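Local coordinates for protein glutaminase 1 (Escherichia coli, PDB 1U60) that catalyses the hydrolysis of L-glutamine to L-glutamate and ammonium, at residues N117-A122 with I171-L175; I121-L126 with Y180-D184; E161-N165 with C189-R194. All coordinates share one frame; numbering follows the deposited sequence.

Contact 1: N117-A122 with I171-L175; sequences NAGAIA and IAWLL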
loop_
_atom_site.group_PDB
_atom_site.type_symbol
_atom_site.label_atom_id
_atom_site.label_comp_id
_atom_site.label_asym_id
_atom_site.label_seq_id
_atom_site.Cartn_x
_atom_site.Cartn_y
_atom_site.Cartn_z
ATOM N N ASN A 117 5.189 -12.587 9.859
ATOM C CA ASN A 117 5.003 -13.720 10.794
ATOM C C ASN A 117 4.691 -13.259 12.247
ATOM O O ASN A 117 3.846 -13.802 12.926
ATOM C CB ASN A 117 6.248 -14.623 10.802
ATOM C CG ASN A 117 6.308 -15.586 9.627
ATOM O OD1 ASN A 117 5.763 -15.349 8.549
ATOM N ND2 ASN A 117 7.083 -16.674 9.812
ATOM N N ALA A 118 5.414 -12.249 12.710
ATOM C CA ALA A 118 5.254 -11.776 14.079
ATOM C C ALA A 118 3.819 -11.237 14.265
ATOM O O ALA A 118 3.133 -11.595 15.212
ATOM C CB ALA A 118 6.326 -10.664 14.370
ATOM N N GLY A 119 3.358 -10.402 13.335
ATOM C CA GLY A 119 2.007 -9.905 13.428
ATOM C C GLY A 119 0.953 -10.990 13.341
ATOM O O GLY A 119 -0.097 -10.892 13.960
ATOM N N ALA A 120 1.220 -12.025 12.562
ATOM C CA ALA A 120 0.257 -13.066 12.339
ATOM C C ALA A 120 0.140 -13.905 13.590
ATOM O O ALA A 120 -0.938 -14.283 13.989
ATOM C CB ALA A 120 0.685 -13.930 11.159
ATOM N N ILE A 121 1.269 -14.185 14.223
ATOM C CA ILE A 121 1.254 -14.945 15.476
ATOM C C ILE A 121 0.499 -14.171 16.564
ATOM O O ILE A 121 -0.301 -14.748 17.319
ATOM C CB ILE A 121 2.688 -15.306 15.909
ATOM C CG1 ILE A 121 3.275 -16.335 14.938
ATOM C CG2 ILE A 121 2.697 -15.908 17.320
ATOM C CD1 ILE A 121 4.792 -16.500 14.988
ATOM N N ALA A 122 0.688 -12.865 16.591
ATOM C CA ALA A 122 -0.052 -11.960 17.505
ATOM C C ALA A 122 -1.541 -11.920 17.182
ATOM O O ALA A 122 -2.381 -11.955 18.123
ATOM C CB ALA A 122 0.531 -10.610 17.507
ATOM N N ILE A 171 9.965 -15.761 17.964
ATOM C CA ILE A 171 9.104 -14.624 17.723
ATOM C C ILE A 171 7.928 -14.551 18.707
ATOM O O ILE A 171 7.607 -13.465 19.223
ATOM C CB ILE A 171 8.639 -14.595 16.237
ATOM C CG1 ILE A 171 9.791 -14.220 15.316
ATOM C CG2 ILE A 171 7.523 -13.580 16.046
ATOM C CD1 ILE A 171 9.484 -14.306 13.846
ATOM N N ALA A 172 7.300 -15.686 18.999
ATOM C CA ALA A 172 6.215 -15.720 19.940
ATOM C C ALA A 172 6.663 -15.212 21.318
ATOM O O ALA A 172 5.956 -14.484 21.965
ATOM C CB ALA A 172 5.690 -17.066 20.058
ATOM N N TRP A 173 7.839 -15.623 21.763
ATOM C CA TRP A 173 8.342 -15.181 23.046
ATOM C C TRP A 173 8.716 -13.705 23.028
ATOM O O TRP A 173 8.526 -13.021 24.032
ATOM C CB TRP A 173 9.535 -16.073 23.513
ATOM C CG TRP A 173 9.128 -17.411 24.070
ATOM C CD1 TRP A 173 9.508 -18.616 23.607
ATOM C CD2 TRP A 173 8.269 -17.677 25.198
ATOM N NE1 TRP A 173 8.952 -19.626 24.351
ATOM C CE2 TRP A 173 8.170 -19.080 25.327
ATOM C CE3 TRP A 173 7.549 -16.869 26.087
ATOM C CZ2 TRP A 173 7.412 -19.702 26.333
ATOM C CZ3 TRP A 173 6.808 -17.470 27.086
ATOM C CH2 TRP A 173 6.729 -18.871 27.195
ATOM N N LEU A 174 9.281 -13.198 21.928
ATOM C CA LEU A 174 9.550 -11.782 21.809
ATOM C C LEU A 174 8.280 -10.925 21.903
ATOM O O LEU A 174 8.250 -9.885 22.606
ATOM C CB LEU A 174 10.222 -11.452 20.493
ATOM C CG LEU A 174 11.677 -11.911 20.351
ATOM C CD1 LEU A 174 12.159 -11.669 18.935
ATOM C CD2 LEU A 174 12.600 -11.258 21.406
ATOM N N LEU A 175 7.257 -11.322 21.176
ATOM C CA LEU A 175 5.930 -10.699 21.301
ATOM C C LEU A 175 5.408 -10.758 22.753
ATOM O O LEU A 175 5.006 -9.735 23.324
ATOM C CB LEU A 175 4.941 -11.348 20.341
ATOM C CG LEU A 175 5.276 -11.118 18.881
ATOM C CD1 LEU A 175 4.569 -12.150 18.058
ATOM C CD2 LEU A 175 4.876 -9.729 18.445
#
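Ala118 meets Ile171 through methyl groups. Ile171 CG2 lies 3.5 Å from Ala118 CA and also touches Ala118 CB. This branch stands anti to the backbone N of Ile171 (chi1 -71° for CG1), which turns it onto the helix 117-122. Leu175 reaches the same helix with one branch. Its CD1 comes to 3.2 Å from Ala118 O, a close approach of a methyl to a carbonyl oxygen. That oxygen is already used within its helix, where Ala122 N donates to it. The same CD1 also lies loosely against Ala118 CB, Ile121 CB and Ala122 CB. Ile121 runs about at right angles to Ile171 and places CD1 4.1 Å from Ile171 CG2. Its other branch, CG2, rests 4.2 Å from Ala172 CB. The two short helical segments cross at -68°, with axes 9.6 Å apart at closest approach. This is helix-to-helix packing in the glutaminase domain, which belongs to the beta-lactamase clan. At Ala118, which carries only a methyl, Ile171 CG2 and Leu175 CD1 both reach the backbone. All the touching residues are buried. Further out, Leu104 of helix 101-106 touches Ala118, and Val101 touches Ile171. Pro111 lies against Leu175. Asn117 begins helix 117-126 and is predicted to bind substrate. It meets Ile171 CD1 only at the edge of the apolar patch, through CB. Its OD1 instead accepts a hydrogen bond from Lys69 NZ, and its side chain lies close to that of Asn168, another predicted substrate-binding residue.

Contact 2: I121-L126 with Y180-D184; sequences IATTSL and YLYCD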
loop_
_atom_site.group_PDB
_atom_site.type_symbol
_atom_site.label_atom_id
_atom_site.label_comp_id
_atom_site.label_asym_id
_atom_site.label_seq_id
_atom_site.Cartn_x
_atom_site.Cartn_y
_atom_site.Cartn_z
ATOM N N ILE A 121 1.269 -14.185 14.223
ATOM C CA ILE A 121 1.254 -14.945 15.476
ATOM C C ILE A 121 0.499 -14.171 16.564
ATOM O O ILE A 121 -0.301 -14.748 17.319
ATOM C CB ILE A 121 2.688 -15.306 15.909
ATOM C CG1 ILE A 121 3.275 -16.335 14.938
ATOM C CG2 ILE A 121 2.697 -15.908 17.320
ATOM C CD1 ILE A 121 4.792 -16.500 14.988
ATOM N N ALA A 122 0.688 -12.865 16.591
ATOM C CA ALA A 122 -0.052 -11.960 17.505
ATOM C C ALA A 122 -1.541 -11.920 17.182
ATOM O O ALA A 122 -2.381 -11.955 18.123
ATOM C CB ALA A 122 0.531 -10.610 17.507
ATOM N N THR A 123 -1.888 -11.947 15.889
ATOM C CA THR A 123 -3.298 -11.922 15.462
ATOM C C THR A 123 -3.954 -13.284 15.857
ATOM O O THR A 123 -5.074 -13.334 16.361
ATOM C CB THR A 123 -3.396 -11.653 14.002
ATOM O OG1 THR A 123 -2.721 -10.393 13.678
ATOM C CG2 THR A 123 -4.862 -11.520 13.560
ATOM N N THR A 124 -3.261 -14.400 15.622
ATOM C CA THR A 124 -3.739 -15.698 16.074
ATOM C C THR A 124 -4.009 -15.692 17.587
ATOM O O THR A 124 -5.009 -16.253 18.021
ATOM C CB THR A 124 -2.713 -16.770 15.697
ATOM O OG1 THR A 124 -2.640 -16.910 14.276
ATOM C CG2 THR A 124 -3.111 -18.160 16.197
ATOM N N SER A 125 -3.171 -15.022 18.369
ATOM C CA SER A 125 -3.327 -14.957 19.821
ATOM C C SER A 125 -4.465 -14.040 20.282
ATOM O O SER A 125 -4.907 -14.151 21.444
ATOM C CB SER A 125 -2.019 -14.454 20.491
ATOM O OG SER A 125 -1.883 -13.027 20.439
ATOM N N LEU A 126 -4.881 -13.138 19.400
ATOM C CA LEU A 126 -5.938 -12.128 19.628
ATOM C C LEU A 126 -7.356 -12.664 19.458
ATOM O O LEU A 126 -8.287 -12.072 20.008
ATOM C CB LEU A 126 -5.727 -10.929 18.682
ATOM C CG LEU A 126 -6.550 -9.649 18.845
ATOM C CD1 LEU A 126 -6.546 -9.132 20.271
ATOM C CD2 LEU A 126 -6.081 -8.577 17.868
ATOM N N TYR A 180 2.891 -7.734 23.222
ATOM C CA TYR A 180 2.121 -7.858 21.978
ATOM C C TYR A 180 1.671 -9.294 21.657
ATOM O O TYR A 180 1.533 -9.662 20.496
ATOM C CB TYR A 180 2.885 -7.202 20.815
ATOM C CG TYR A 180 3.004 -5.675 20.953
ATOM C CD1 TYR A 180 2.004 -4.836 20.462
ATOM C CD2 TYR A 180 4.088 -5.093 21.601
ATOM C CE1 TYR A 180 2.077 -3.473 20.610
ATOM C CE2 TYR A 180 4.180 -3.686 21.751
ATOM C CZ TYR A 180 3.158 -2.893 21.249
ATOM O OH TYR A 180 3.188 -1.513 21.366
ATOM N N LEU A 181 1.433 -10.097 22.688
ATOM C CA LEU A 181 0.875 -11.425 22.539
ATOM C C LEU A 181 -0.194 -11.614 23.577
ATOM O O LEU A 181 0.018 -11.280 24.748
ATOM C CB LEU A 181 1.927 -12.527 22.644
ATOM C CG LEU A 181 1.447 -13.796 21.894
ATOM C CD1 LEU A 181 1.686 -13.683 20.420
ATOM C CD2 LEU A 181 2.092 -15.081 22.419
ATOM N N TYR A 182 -1.349 -12.101 23.148
ATOM C CA TYR A 182 -2.604 -12.016 23.937
ATOM C C TYR A 182 -3.093 -13.354 24.425
ATOM O O TYR A 182 -4.226 -13.479 24.960
ATOM C CB TYR A 182 -3.676 -11.229 23.164
ATOM C CG TYR A 182 -3.032 -9.972 22.598
ATOM C CD1 TYR A 182 -2.691 -8.912 23.452
ATOM C CD2 TYR A 182 -2.692 -9.868 21.270
ATOM C CE1 TYR A 182 -2.061 -7.778 23.012
ATOM C CE2 TYR A 182 -1.986 -8.687 20.780
ATOM C CZ TYR A 182 -1.694 -7.666 21.676
ATOM O OH TYR A 182 -1.053 -6.528 21.297
ATOM N N CYS A 183 -2.241 -14.353 24.287
ATOM C CA CYS A 183 -2.462 -15.660 24.955
ATOM C C CYS A 183 -1.099 -16.283 25.206
ATOM O O CYS A 183 -0.051 -15.666 24.924
ATOM C CB CYS A 183 -3.370 -16.585 24.147
ATOM S SG CYS A 183 -2.643 -17.261 22.618
ATOM N N ASP A 184 -1.098 -17.453 25.791
ATOM C CA ASP A 184 0.121 -18.214 26.050
ATOM C C ASP A 184 0.984 -18.332 24.779
ATOM O O ASP A 184 0.454 -18.611 23.712
ATOM C CB ASP A 184 -0.320 -19.577 26.549
ATOM C CG ASP A 184 0.816 -20.548 26.722
ATOM O OD1 ASP A 184 1.492 -20.504 27.791
ATOM O OD2 ASP A 184 1.112 -21.421 25.868
#
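This is a helix-to-loop contact, mixed apolar and polar, in which the last turns of helix 117-126 meet the connection between helices 166-178 and 185-195. Ser125 carries the polar part. Its OG accepts from Tyr182 N at 2.9 Å, with an N-H...O angle of 162°. The same hydroxyl donates to Ala122 O one turn back, at 2.6 Å. Two bonds therefore grip OG and fix its rotation. With chi1 at 81°, OG sits between the backbone N and the carbonyl carbon of Ser125, from where it can serve both partners. The hydroxyl approaches Ala122 O tilted 21° from the carbonyl plane. A helix serine thus ties a loop amide to the helix backbone within the glutaminase fold, and the loop it holds leads directly into helix 185-195. Asp184, at the N-cap of that helix, accepts from Glu187 N through OD2, and weakly from Met186 N. The Tyr182 ring lies beside Leu126, the two side chains pointing the same way, with Leu126 CD1 4.0 Å from Tyr182 CD2. Ala122 O stands at the ring edge, near its plane. The far end of this tyrosine is held by Lys88 O, which is hydrogen-bonded to the OH. Leu181 brings CD1 over the helix, 3.9 Å from Ile121 CG2 and 3.6 Å from Ser125 OG. Cys183 SG packs 3.6 Å from Ser125 CB. Ala122 CB sits 3.3 Å from Tyr180 O, a carbonyl oxygen that is buried here and has no polar partner in the model.

Contact 3: E161-N165 with C189-R194; sequences EQTTN and CDVYTR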
loop_
_atom_site.group_PDB
_atom_site.type_symbol
_atom_site.label_atom_id
_atom_site.label_comp_id
_atom_site.label_asym_id
_atom_site.label_seq_id
_atom_site.Cartn_x
_atom_site.Cartn_y
_atom_site.Cartn_z
ATOM N N GLU A 161 6.012 -28.994 10.179
ATOM C CA GLU A 161 6.102 -27.584 10.583
ATOM C C GLU A 161 6.301 -27.437 12.090
ATOM O O GLU A 161 7.067 -26.582 12.521
ATOM C CB GLU A 161 4.833 -26.851 10.154
ATOM C CG GLU A 161 4.725 -26.676 8.622
ATOM C CD GLU A 161 5.501 -25.494 8.094
ATOM O OE1 GLU A 161 6.245 -24.863 8.888
ATOM O OE2 GLU A 161 5.434 -25.202 6.864
ATOM N N GLN A 162 5.597 -28.267 12.876
ATOM C CA GLN A 162 5.567 -28.168 14.332
ATOM C C GLN A 162 6.943 -28.515 14.906
ATOM O O GLN A 162 7.264 -28.121 16.046
ATOM C CB GLN A 162 4.532 -29.138 14.949
ATOM C CG GLN A 162 3.022 -28.805 14.821
ATOM C CD GLN A 162 2.518 -27.610 15.625
ATOM O OE1 GLN A 162 3.150 -27.140 16.584
ATOM N NE2 GLN A 162 1.345 -27.148 15.260
ATOM N N THR A 163 7.702 -29.318 14.143
ATOM C CA THR A 163 8.992 -29.814 14.638
ATOM C C THR A 163 10.165 -29.102 14.025
ATOM O O THR A 163 11.323 -29.442 14.324
ATOM C CB THR A 163 9.114 -31.325 14.432
ATOM O OG1 THR A 163 8.901 -31.654 13.062
ATOM C CG2 THR A 163 8.058 -32.059 15.172
ATOM N N THR A 164 9.888 -28.095 13.200
ATOM C CA THR A 164 10.918 -27.221 12.640
ATOM C C THR A 164 10.750 -25.715 12.848
ATOM O O THR A 164 11.496 -24.920 12.246
ATOM C CB THR A 164 11.045 -27.442 11.116
ATOM O OG1 THR A 164 9.770 -27.223 10.479
ATOM C CG2 THR A 164 11.479 -28.883 10.802
ATOM N N ASN A 165 9.751 -25.298 13.602
ATOM C CA ASN A 165 9.337 -23.878 13.679
ATOM C C ASN A 165 10.011 -23.095 14.805
ATOM O O ASN A 165 9.392 -22.229 15.436
ATOM C CB ASN A 165 7.815 -23.779 13.823
ATOM C CG ASN A 165 7.265 -24.418 15.119
ATOM O OD1 ASN A 165 6.019 -24.346 15.417
ATOM N ND2 ASN A 165 8.152 -24.998 15.917
ATOM N N CYS A 189 1.832 -20.108 19.073
ATOM C CA CYS A 189 2.766 -20.624 18.087
ATOM C C CYS A 189 2.185 -21.906 17.494
ATOM O O CYS A 189 2.198 -22.109 16.288
ATOM C CB CYS A 189 4.151 -20.812 18.710
ATOM S SG CYS A 189 5.413 -21.361 17.532
ATOM N N ASP A 190 1.639 -22.765 18.335
ATOM C CA ASP A 190 1.061 -24.010 17.885
ATOM C C ASP A 190 -0.078 -23.722 16.883
ATOM O O ASP A 190 -0.100 -24.281 15.809
ATOM C CB ASP A 190 0.561 -24.766 19.126
ATOM C CG ASP A 190 -0.256 -26.017 18.831
ATOM O OD1 ASP A 190 -0.357 -26.529 17.671
ATOM O OD2 ASP A 190 -0.865 -26.566 19.771
ATOM N N VAL A 191 -1.013 -22.875 17.250
ATOM C CA VAL A 191 -2.181 -22.679 16.387
ATOM C C VAL A 191 -1.780 -22.003 15.089
ATOM O O VAL A 191 -2.294 -22.346 14.036
ATOM C CB VAL A 191 -3.307 -21.973 17.101
ATOM C CG1 VAL A 191 -4.482 -21.751 16.198
ATOM C CG2 VAL A 191 -3.749 -22.853 18.280
ATOM N N TYR A 192 -0.848 -21.065 15.190
ATOM C CA TYR A 192 -0.339 -20.391 13.995
ATOM C C TYR A 192 0.240 -21.448 13.017
ATOM O O TYR A 192 -0.001 -21.421 11.811
ATOM C CB TYR A 192 0.719 -19.321 14.334
ATOM C CG TYR A 192 1.248 -18.749 13.042
ATOM C CD1 TYR A 192 0.429 -17.961 12.259
ATOM C CD2 TYR A 192 2.497 -19.119 12.525
ATOM C CE1 TYR A 192 0.821 -17.493 11.068
ATOM C CE2 TYR A 192 2.912 -18.625 11.284
ATOM C CZ TYR A 192 2.049 -17.817 10.568
ATOM O OH TYR A 192 2.339 -17.364 9.309
ATOM N N THR A 193 0.999 -22.400 13.561
ATOM C CA THR A 193 1.562 -23.497 12.770
ATOM C C THR A 193 0.482 -24.351 12.095
ATOM O O THR A 193 0.562 -24.634 10.902
ATOM C CB THR A 193 2.453 -24.350 13.665
ATOM O OG1 THR A 193 3.475 -23.503 14.209
ATOM C CG2 THR A 193 3.167 -25.399 12.868
ATOM N N ARG A 194 -0.551 -24.681 12.850
ATOM C CA ARG A 194 -1.716 -25.420 12.323
ATOM C C ARG A 194 -2.373 -24.681 11.190
ATOM O O ARG A 194 -2.684 -25.286 10.166
ATOM C CB ARG A 194 -2.770 -25.697 13.401
ATOM C CG ARG A 194 -2.280 -26.572 14.547
ATOM C CD ARG A 194 -3.391 -26.927 15.507
ATOM N NE ARG A 194 -2.971 -27.178 16.885
ATOM C CZ ARG A 194 -3.806 -27.594 17.857
ATOM N NH1 ARG A 194 -5.075 -27.847 17.593
ATOM N NH2 ARG A 194 -3.371 -27.762 19.086
#
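Asp190 O takes two donors, Gln162 NE2 from across the contact and Arg194 N from its own helix. The glutamine bond is 3.3 Å long, with an N-H...O angle of 151°. It arrives tilted 20° from the carbonyl plane, while the oxygen lies near the amide plane of Gln162. NE2 also makes a weak bond of 3.0 Å to Asp190 OD1. The amide and carboxylate planes stand nearly perpendicular there. A bend at chi2 (-69°) folds the Gln162 chain so that its amide lies across the helix 189-194. Arg194 holds Asp190 side-on, in a salt bridge one turn along the helix. NE meets OD1 at 2.8 Å from above the carboxylate plane, and NH2 reaches OD2 at 2.9 Å on its syn side. Glu133 forms a second salt bridge with the same guanidinium, through NH1. Thr193 points at the segment 161-165. Its CG2 packs 3.5 Å from Glu161 CB and also touches the Gln162 amide. Its OG1 donates to Cys189 O at 2.8 Å, and Thr193 N reaches that oxygen from the opposite face of the carbonyl. Glu161 and Tyr192 are predicted substrate-binding residues. The contact joins helices 155-162 and 185-195, and each supplies one of them. Glu161 OE2 is hydrogen-bonded to Tyr29 OH. With Arg194 bound to both oxygens, the Asp190 carboxylate is probably kept ionised and held in place, and its OD1 offers Gln162 NE2 a weak second acceptor beside Asp190 O.

How the contacts relate
Contacts 1 and 2 share Ile121 and Ala122 on helix 117-126, and their centres lie about 7 Å apart. Contact 3 is about 12 Å from the centre of contact 1 and 14 Å from that of contact 2. Along the chain come helices 117-126, 155-162, 166-178 and 185-195, so contact 3 alternates with the other two. Helix 166-178 belongs to contact 1, and the loop after it to contact 2. Tyr192 joins the groups, packing its ring on Ala120 and Ile121. All three lie on one side of the chain's centre. Together they connect helices bearing Asn117, Glu161, Asn168 and Tyr192, predicted to bind substrate.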